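Local coordinates for sugar ABC transporter, sugar-binding protein (PDB 2HEU) that probably binds sugars outside the cell and delivers them to an ABC transporter, here captured in its ligand-free form, at residues A[164-176]-A[228-242]. Numbering follows the deposited sequence.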
ATOM      1  N   GLN A 164      24.896 -15.647  -8.524  0.50 16.16           N
ATOM      2  CA  GLN A 164      23.597 -15.307  -8.991  0.50 12.95           C
ATOM      3  C   GLN A 164      23.321 -13.880  -8.559  0.50 10.67           C
ATOM      4  O   GLN A 164      24.100 -13.250  -7.853  0.50 10.62           O
ATOM      5  CB  GLN A 164      22.594 -16.301  -8.483  0.50 13.89           C
ATOM      6  CG  GLN A 164      22.804 -17.666  -9.024  0.50 13.94           C
ATOM      7  CD  GLN A 164      21.604 -18.625  -8.729  0.50 15.85           C
ATOM      8  OE1 GLN A 164      20.442 -18.327  -9.119  0.50 18.60           O
ATOM      9  NE2 GLN A 164      21.884 -19.740  -8.094  0.50 21.40           N
ATOM     10  N   THR A 165      22.210 -13.368  -9.071  1.00 11.06           N
ATOM     11  CA  THR A 165      21.884 -11.950  -8.957  1.00  9.70           C
ATOM     12  C   THR A 165      20.871 -11.755  -7.859  1.00  9.02           C
ATOM     13  O   THR A 165      19.751 -12.229  -7.963  1.00  9.41           O
ATOM     14  CB  THR A 165      21.339 -11.400 -10.261  1.00 10.17           C
ATOM     15  OG1 THR A 165      22.266 -11.622 -11.314  1.00 13.49           O
ATOM     16  CG2 THR A 165      21.049  -9.898 -10.129  1.00 11.05           C
ATOM     17  N   PRO A 166      21.234 -11.003  -6.808  1.00  8.86           N
ATOM     18  CA  PRO A 166      20.304 -10.816  -5.684  1.00  8.71           C
ATOM     19  C   PRO A 166      18.988 -10.141  -6.103  1.00  8.33           C
ATOM     20  O   PRO A 166      17.937 -10.643  -5.753  1.00  8.84           O
ATOM     21  CB  PRO A 166      21.112  -9.953  -4.688  1.00  9.31           C
ATOM     22  CG  PRO A 166      22.525 -10.303  -4.958  1.00  9.11           C
ATOM     23  CD  PRO A 166      22.596 -10.551  -6.436  1.00  9.18           C
ATOM     24  N   PHE A 167      19.093  -8.981  -6.784  1.00  8.08           N
ATOM     25  CA  PHE A 167      17.931  -8.174  -7.007  1.00  8.31           C
ATOM     26  C   PHE A 167      17.664  -7.852  -8.445  1.00  8.07           C
ATOM     27  O   PHE A 167      18.559  -7.565  -9.220  1.00  8.57           O
ATOM     28  CB  PHE A 167      18.068  -6.749  -6.328  1.00  8.42           C
ATOM     29  CG  PHE A 167      18.228  -6.812  -4.811  1.00  8.08           C
ATOM     30  CD1 PHE A 167      17.200  -7.223  -3.977  1.00  8.50           C
ATOM     31  CD2 PHE A 167      19.422  -6.369  -4.264  1.00  8.30           C
ATOM     32  CE1 PHE A 167      17.354  -7.189  -2.606  1.00  9.10           C
ATOM     33  CE2 PHE A 167      19.553  -6.349  -2.851  1.00  8.43           C
ATOM     34  CZ  PHE A 167      18.544  -6.744  -2.059  1.00  9.06           C
ATOM     35  N   GLY A 168      16.364  -7.769  -8.767  1.00  8.05           N
ATOM     36  CA  GLY A 168      15.887  -6.987  -9.915  1.00  7.79           C
ATOM     37  C   GLY A 168      15.448  -5.612  -9.436  1.00  7.59           C
ATOM     38  O   GLY A 168      14.544  -5.500  -8.637  1.00  8.81           O
ATOM     39  N   ILE A 169      16.104  -4.578  -9.915  1.00  7.81           N
ATOM     40  CA  ILE A 169      15.803  -3.188  -9.575  1.00  7.56           C
ATOM     41  C   ILE A 169      15.428  -2.468 -10.886  1.00  7.83           C
ATOM     42  O   ILE A 169      16.143  -2.547 -11.888  1.00  8.40           O
ATOM     43  CB  ILE A 169      16.961  -2.459  -8.880  1.00  7.94           C
ATOM     44  CG1 ILE A 169      17.334  -3.181  -7.575  1.00  8.55           C
ATOM     45  CG2 ILE A 169      16.644  -1.024  -8.619  1.00  8.75           C
ATOM     46  CD1 ILE A 169      16.281  -3.206  -6.488  1.00  9.33           C
ATOM     47  N   ALA A 170      14.306  -1.796 -10.829  1.00  7.91           N
ATOM     48  CA  ALA A 170      13.763  -1.094 -11.999  1.00  8.25           C
ATOM     49  C   ALA A 170      14.321   0.366 -11.983  1.00  8.12           C
ATOM     50  O   ALA A 170      13.630   1.272 -11.539  1.00  8.46           O
ATOM     51  CB  ALA A 170      12.230  -1.086 -11.982  1.00  9.30           C
ATOM     52  N   GLY A 171      15.537   0.546 -12.490  1.00  8.39           N
ATOM     53  CA  GLY A 171      16.156   1.845 -12.453  1.00  8.72           C
ATOM     54  C   GLY A 171      15.373   2.977 -13.116  1.00  9.43           C
ATOM     55  O   GLY A 171      15.554   4.140 -12.724  1.00 11.14           O
ATOM     56  N   ALA A 172      14.557   2.629 -14.105  1.00  9.70           N
ATOM     57  CA  ALA A 172      13.746   3.638 -14.795  1.00 11.50           C
ATOM     58  C   ALA A 172      12.440   3.954 -14.046  1.00 12.00           C
ATOM     59  O   ALA A 172      11.792   4.938 -14.420  1.00 15.79           O
ATOM     60  CB  ALA A 172      13.416   3.184 -16.203  1.00 13.45           C
ATOM     61  N   ASP A 173      12.007   3.166 -13.015  1.00  9.42           N
ATOM     62  CA  ASP A 173      10.784   3.356 -12.341  1.00  9.39           C
ATOM     63  C   ASP A 173      11.057   3.510 -10.836  1.00  8.76           C
ATOM     64  O   ASP A 173      10.949   2.570 -10.031  1.00  9.35           O
ATOM     65  CB  ASP A 173       9.828   2.180 -12.590  1.00 10.01           C
ATOM     66  CG  ASP A 173       9.193   2.207 -13.954  1.00 11.43           C
ATOM     67  OD1 ASP A 173       8.818   3.324 -14.365  1.00 28.74           O
ATOM     68  OD2 ASP A 173       8.927   1.241 -14.568  1.00 12.68           O
ATOM     69  N   ALA A 174      11.421   4.722 -10.487  1.00  9.38           N
ATOM     70  CA  ALA A 174      11.837   5.056  -9.105  1.00  8.79           C
ATOM     71  C   ALA A 174      10.773   4.727  -8.073  1.00  8.22           C
ATOM     72  O   ALA A 174      11.117   4.404  -6.932  1.00  8.72           O
ATOM     73  CB  ALA A 174      12.188   6.552  -9.057  1.00 10.76           C
ATOM     74  N   TRP A 175       9.478   4.838  -8.453  1.00  8.30           N
ATOM     75  CA  TRP A 175       8.405   4.552  -7.485  1.00  8.69           C
ATOM     76  C   TRP A 175       8.568   3.200  -6.857  1.00  8.09           C
ATOM     77  O   TRP A 175       8.083   2.964  -5.736  1.00  8.38           O
ATOM     78  CB  TRP A 175       7.036   4.669  -8.144  1.00  8.52           C
ATOM     79  CG  TRP A 175       6.750   3.685  -9.226  1.00  9.29           C
ATOM     80  CD1 TRP A 175       6.848   3.856 -10.585  1.00 10.42           C
ATOM     81  CD2 TRP A 175       6.261   2.356  -9.055  1.00  9.86           C
ATOM     82  NE1 TRP A 175       6.421   2.717 -11.249  1.00 10.90           N
ATOM     83  CE2 TRP A 175       6.088   1.791 -10.312  1.00 10.95           C
ATOM     84  CE3 TRP A 175       5.950   1.564  -7.942  1.00 10.93           C
ATOM     85  CZ2 TRP A 175       5.573   0.443 -10.523  1.00 12.79           C
ATOM     86  CZ3 TRP A 175       5.504   0.269  -8.143  1.00 13.71           C
ATOM     87  CH2 TRP A 175       5.335  -0.248  -9.423  1.00 13.67           C
ATOM     88  N   THR A 176       9.168   2.230  -7.537  1.00  8.17           N
ATOM     89  CA  THR A 176       9.297   0.913  -7.018  1.00  8.07           C
ATOM     90  C   THR A 176      10.028   0.816  -5.666  1.00  7.66           C
ATOM     91  O   THR A 176       9.824  -0.159  -4.951  1.00  8.73           O
ATOM     92  CB  THR A 176       9.962  -0.083  -8.034  1.00  9.06           C
ATOM     93  OG1 THR A 176      11.292   0.359  -8.291  1.00  8.88           O
ATOM     94  CG2 THR A 176       9.155  -0.228  -9.329  1.00  9.16           C
ATOM     95  N   GLY A 228      27.587  -6.088  -7.648  1.00 10.23           N
ATOM     96  CA  GLY A 228      27.004  -7.244  -8.265  1.00 11.20           C
ATOM     97  C   GLY A 228      25.586  -7.575  -7.773  1.00  9.75           C
ATOM     98  O   GLY A 228      25.049  -8.609  -8.106  1.00 10.85           O
ATOM     99  N   SER A 229      24.977  -6.678  -7.001  1.00  9.21           N
ATOM    100  CA  SER A 229      23.677  -6.946  -6.415  1.00  9.01           C
ATOM    101  C   SER A 229      22.492  -6.840  -7.372  1.00  8.55           C
ATOM    102  O   SER A 229      21.424  -7.359  -7.019  1.00  9.35           O
ATOM    103  CB  SER A 229      23.447  -6.070  -5.245  1.00  9.76           C
ATOM    104  OG  SER A 229      23.445  -4.691  -5.559  1.00  9.68           O
ATOM    105  N   LYS A 230      22.658  -6.181  -8.527  1.00  8.59           N
ATOM    106  CA  LYS A 230      21.554  -5.908  -9.427  1.00  8.93           C
ATOM    107  C   LYS A 230      21.784  -6.499 -10.791  1.00  8.61           C
ATOM    108  O   LYS A 230      22.905  -6.887 -11.151  1.00  9.39           O
ATOM    109  CB  LYS A 230      21.313  -4.403  -9.537  1.00  8.92           C
ATOM    110  CG  LYS A 230      20.959  -3.776  -8.176  1.00  8.96           C
ATOM    111  CD  LYS A 230      20.892  -2.285  -8.201  1.00  9.57           C
ATOM    112  CE  LYS A 230      22.244  -1.580  -8.452  1.00 10.91           C
ATOM    113  NZ  LYS A 230      23.277  -2.060  -7.474  1.00 11.54           N
ATOM    114  N   GLN A 231      20.723  -6.639 -11.545  1.00  8.81           N
ATOM    115  CA  GLN A 231      20.806  -7.262 -12.857  1.00  8.79           C
ATOM    116  C   GLN A 231      21.473  -6.357 -13.885  1.00  9.09           C
ATOM    117  O   GLN A 231      21.543  -5.140 -13.778  1.00  9.62           O
ATOM    118  CB  GLN A 231      19.402  -7.699 -13.337  1.00  9.00           C
ATOM    119  CG  GLN A 231      18.513  -6.629 -13.953  1.00  9.67           C
ATOM    120  CD  GLN A 231      17.826  -5.660 -12.994  1.00  8.68           C
ATOM    121  OE1 GLN A 231      18.151  -5.555 -11.790  1.00  8.51           O
ATOM    122  NE2 GLN A 231      16.834  -4.914 -13.512  1.00  9.15           N
ATOM    123  N   LYS A 232      21.966  -6.992 -14.942  1.00 10.89           N
ATOM    124  CA  LYS A 232      22.526  -6.269 -16.027  1.00 11.81           C
ATOM    125  C   LYS A 232      21.523  -5.323 -16.635  1.00  9.70           C
ATOM    126  O   LYS A 232      20.374  -5.630 -16.806  1.00  9.93           O
ATOM    127  CB  LYS A 232      22.960  -7.298 -17.144  1.00 15.90           C
ATOM    128  CG  LYS A 232      23.354  -6.850 -18.440  1.00 17.96           C
ATOM    129  CD  LYS A 232      23.895  -7.992 -19.329  1.00 22.17           C
ATOM    130  CE  LYS A 232      22.916  -8.788 -20.070  1.00 21.78           C
ATOM    131  NZ  LYS A 232      23.679  -9.655 -21.046  1.00 30.42           N
ATOM    132  N   ASN A 233      21.991  -4.116 -16.950  1.00  9.88           N
ATOM    133  CA  ASN A 233      21.148  -3.084 -17.548  1.00  9.39           C
ATOM    134  C   ASN A 233      19.977  -2.691 -16.670  1.00  8.37           C
ATOM    135  O   ASN A 233      18.951  -2.206 -17.152  1.00  9.96           O
ATOM    136  CB  ASN A 233      20.736  -3.415 -18.968  1.00 10.45           C
ATOM    137  CG  ASN A 233      21.929  -3.609 -19.875  1.00 10.87           C
ATOM    138  OD1 ASN A 233      21.842  -4.535 -20.756  1.00 14.21           O
ATOM    139  ND2 ASN A 233      22.915  -2.830 -19.760  1.00 13.49           N
ATOM    140  N   TRP A 234      20.167  -2.763 -15.333  1.00  8.62           N
ATOM    141  CA  TRP A 234      19.124  -2.356 -14.429  1.00  8.73           C
ATOM    142  C   TRP A 234      18.845  -0.847 -14.514  1.00  7.94           C
ATOM    143  O   TRP A 234      17.730  -0.428 -14.194  1.00  8.42           O
ATOM    144  CB  TRP A 234      19.488  -2.724 -12.979  1.00  8.64           C
ATOM    145  CG  TRP A 234      20.574  -1.843 -12.406  1.00  8.40           C
ATOM    146  CD1 TRP A 234      21.930  -2.022 -12.516  1.00  9.44           C
ATOM    147  CD2 TRP A 234      20.394  -0.648 -11.680  1.00  8.27           C
ATOM    148  NE1 TRP A 234      22.577  -0.968 -11.891  1.00 10.22           N
ATOM    149  CE2 TRP A 234      21.651  -0.121 -11.376  1.00 10.29           C
ATOM    150  CE3 TRP A 234      19.257   0.014 -11.240  1.00  9.36           C
ATOM    151  CZ2 TRP A 234      21.829   1.071 -10.637  1.00 12.43           C
ATOM    152  CZ3 TRP A 234      19.392   1.193 -10.527  1.00 11.58           C
ATOM    153  CH2 TRP A 234      20.670   1.663 -10.246  1.00 12.32           C
ATOM    154  N   GLU A 235      19.811  -0.047 -14.929  1.00  8.36           N
ATOM    155  CA  GLU A 235      19.677   1.395 -14.843  1.00  8.58           C
ATOM    156  C   GLU A 235      18.498   1.875 -15.618  1.00 10.37           C
ATOM    157  O   GLU A 235      17.844   2.833 -15.217  1.00 14.06           O
ATOM    158  CB  GLU A 235      20.973   2.092 -15.291  1.00  9.62           C
ATOM    159  CG  GLU A 235      22.216   1.788 -14.516  1.00 10.20           C
ATOM    160  CD  GLU A 235      23.033   0.559 -14.946  1.00 11.07           C
ATOM    161  OE1 GLU A 235      22.533  -0.308 -15.665  1.00 11.41           O
ATOM    162  OE2 GLU A 235      24.250   0.518 -14.530  1.00 13.44           O
ATOM    163  N   GLY A 236      18.222   1.230 -16.754  1.00 11.69           N
ATOM    164  CA  GLY A 236      17.130   1.572 -17.657  1.00 13.57           C
ATOM    165  C   GLY A 236      15.923   0.611 -17.571  1.00 12.66           C
ATOM    166  O   GLY A 236      14.991   0.724 -18.377  1.00 13.57           O
ATOM    167  N   ALA A 237      15.914  -0.270 -16.564  1.00 10.19           N
ATOM    168  CA  ALA A 237      14.872  -1.282 -16.501  1.00  9.28           C
ATOM    169  C   ALA A 237      13.603  -0.712 -15.899  1.00  8.62           C
ATOM    170  O   ALA A 237      13.607   0.073 -14.943  1.00 10.14           O
ATOM    171  CB  ALA A 237      15.368  -2.421 -15.654  1.00  9.85           C
ATOM    172  N   GLY A 238      12.464  -1.148 -16.446  1.00  9.32           N
ATOM    173  CA  GLY A 238      11.181  -0.794 -15.943  1.00  9.78           C
ATOM    174  C   GLY A 238      10.597  -1.881 -15.043  1.00  9.02           C
ATOM    175  O   GLY A 238      11.096  -2.990 -14.871  1.00  9.44           O
ATOM    176  N   TYR A 239       9.458  -1.530 -14.470  1.00  9.62           N
ATOM    177  CA  TYR A 239       8.680  -2.478 -13.619  1.00  9.85           C
ATOM    178  C   TYR A 239       8.493  -3.777 -14.306  1.00  9.35           C
ATOM    179  O   TYR A 239       8.757  -4.848 -13.698  1.00  9.41           O
ATOM    180  CB  TYR A 239       7.367  -1.825 -13.240  1.00 12.53           C
ATOM    181  CG  TYR A 239       6.420  -2.667 -12.464  1.00 11.59           C
ATOM    182  CD1 TYR A 239       6.744  -3.111 -11.174  1.00 12.75           C
ATOM    183  CD2 TYR A 239       5.263  -3.034 -12.975  1.00 15.10           C
ATOM    184  CE1 TYR A 239       5.806  -3.865 -10.435  1.00 11.53           C
ATOM    185  CE2 TYR A 239       4.322  -3.783 -12.250  1.00 15.21           C
ATOM    186  CZ  TYR A 239       4.619  -4.185 -10.982  1.00 12.00           C
ATOM    187  OH  TYR A 239       3.710  -4.900 -10.202  1.00 12.11           O
ATOM    188  N   THR A 240       7.980  -3.811 -15.534  1.00  9.94           N
ATOM    189  CA  THR A 240       7.697  -5.109 -16.153  1.00 11.24           C
ATOM    190  C   THR A 240       8.969  -5.914 -16.369  1.00  9.96           C
ATOM    191  O   THR A 240       8.961  -7.127 -16.298  1.00 11.25           O
ATOM    192  CB  THR A 240       6.934  -4.981 -17.517  1.00 14.06           C
ATOM    193  OG1 THR A 240       7.681  -4.138 -18.404  1.00 22.51           O
ATOM    194  CG2 THR A 240       5.529  -4.464 -17.218  1.00 14.85           C
ATOM    195  N   ASP A 241      10.079  -5.220 -16.621  1.00  9.41           N
ATOM    196  CA  ASP A 241      11.341  -5.888 -16.809  1.00  9.43           C
ATOM    197  C   ASP A 241      11.720  -6.627 -15.536  1.00  9.51           C
ATOM    198  O   ASP A 241      12.270  -7.761 -15.627  1.00 10.47           O
ATOM    199  CB  ASP A 241      12.449  -4.912 -17.166  1.00  9.91           C
ATOM    200  CG  ASP A 241      12.259  -4.187 -18.494  1.00 10.52           C
ATOM    201  OD1 ASP A 241      11.589  -4.711 -19.414  1.00 12.35           O
ATOM    202  OD2 ASP A 241      12.869  -3.085 -18.617  1.00 12.20           O
ATOM    203  N   VAL A 242      11.579  -6.022 -14.346  0.50  9.60           N
ATOM    204  CA  VAL A 242      11.949  -6.728 -13.089  0.50  7.96           C
ATOM    205  C   VAL A 242      10.932  -7.735 -12.641  0.50  8.03           C
ATOM    206  O   VAL A 242      11.321  -8.734 -12.020  0.50  8.52           O
ATOM    207  CB  VAL A 242      12.319  -5.772 -11.910  0.50  8.25           C
ATOM    208  CG1 VAL A 242      13.444  -4.838 -12.428  0.50 10.69           C
ATOM    209  CG2 VAL A 242      11.121  -5.015 -11.383  0.50  8.59           C
TER
HETATM  210  O   HOH W   1      23.948  -9.232 -12.183  1.00 24.52           O
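Trp234 O is gripped by two backbone amides from opposite faces of its carbonyl plane: Gly171 N across the contact, at 2.9 Å, and Ala237 N of its own loop. Here, in one lobe of a solute-binding protein fold, the type I turn Ala170–Asp173 lies against the loop leading into helix 239-247. Glycine suits position 171 because a beta carbon would collide with Trp234 O and Glu235 O. Ala172 N then reaches Ala237 O, while Asp173 OD2 takes Tyr239 N of the helix's first turn on its anti lone pair, at 2.8 Å. A short acid side chain can put a carboxylate oxygen on this amide at the helix start, which probably favours its negative charge.

Earlier in both segments, the side-chain amide of Gln231 pairs with the backbone of Ile169, using both its acceptor and its donor. Bent at chi2 (-77°), its chain brings OE1 to Ile169 N at 2.9 Å in a nearly straight bond, and NE2 to Ile169 O from above the carbonyl plane. The branched, apolar Ile169 touches two partners with separate branches: CG1 meets the methylenes of Lys230, and CG2 lies against Trp234 CE3. Beside the helix start Trp175, whose side chain also touches His373 of helix 370-382, sets CH2 over one face of the Tyr239 ring, 3.6 Å from Tyr239 CD1.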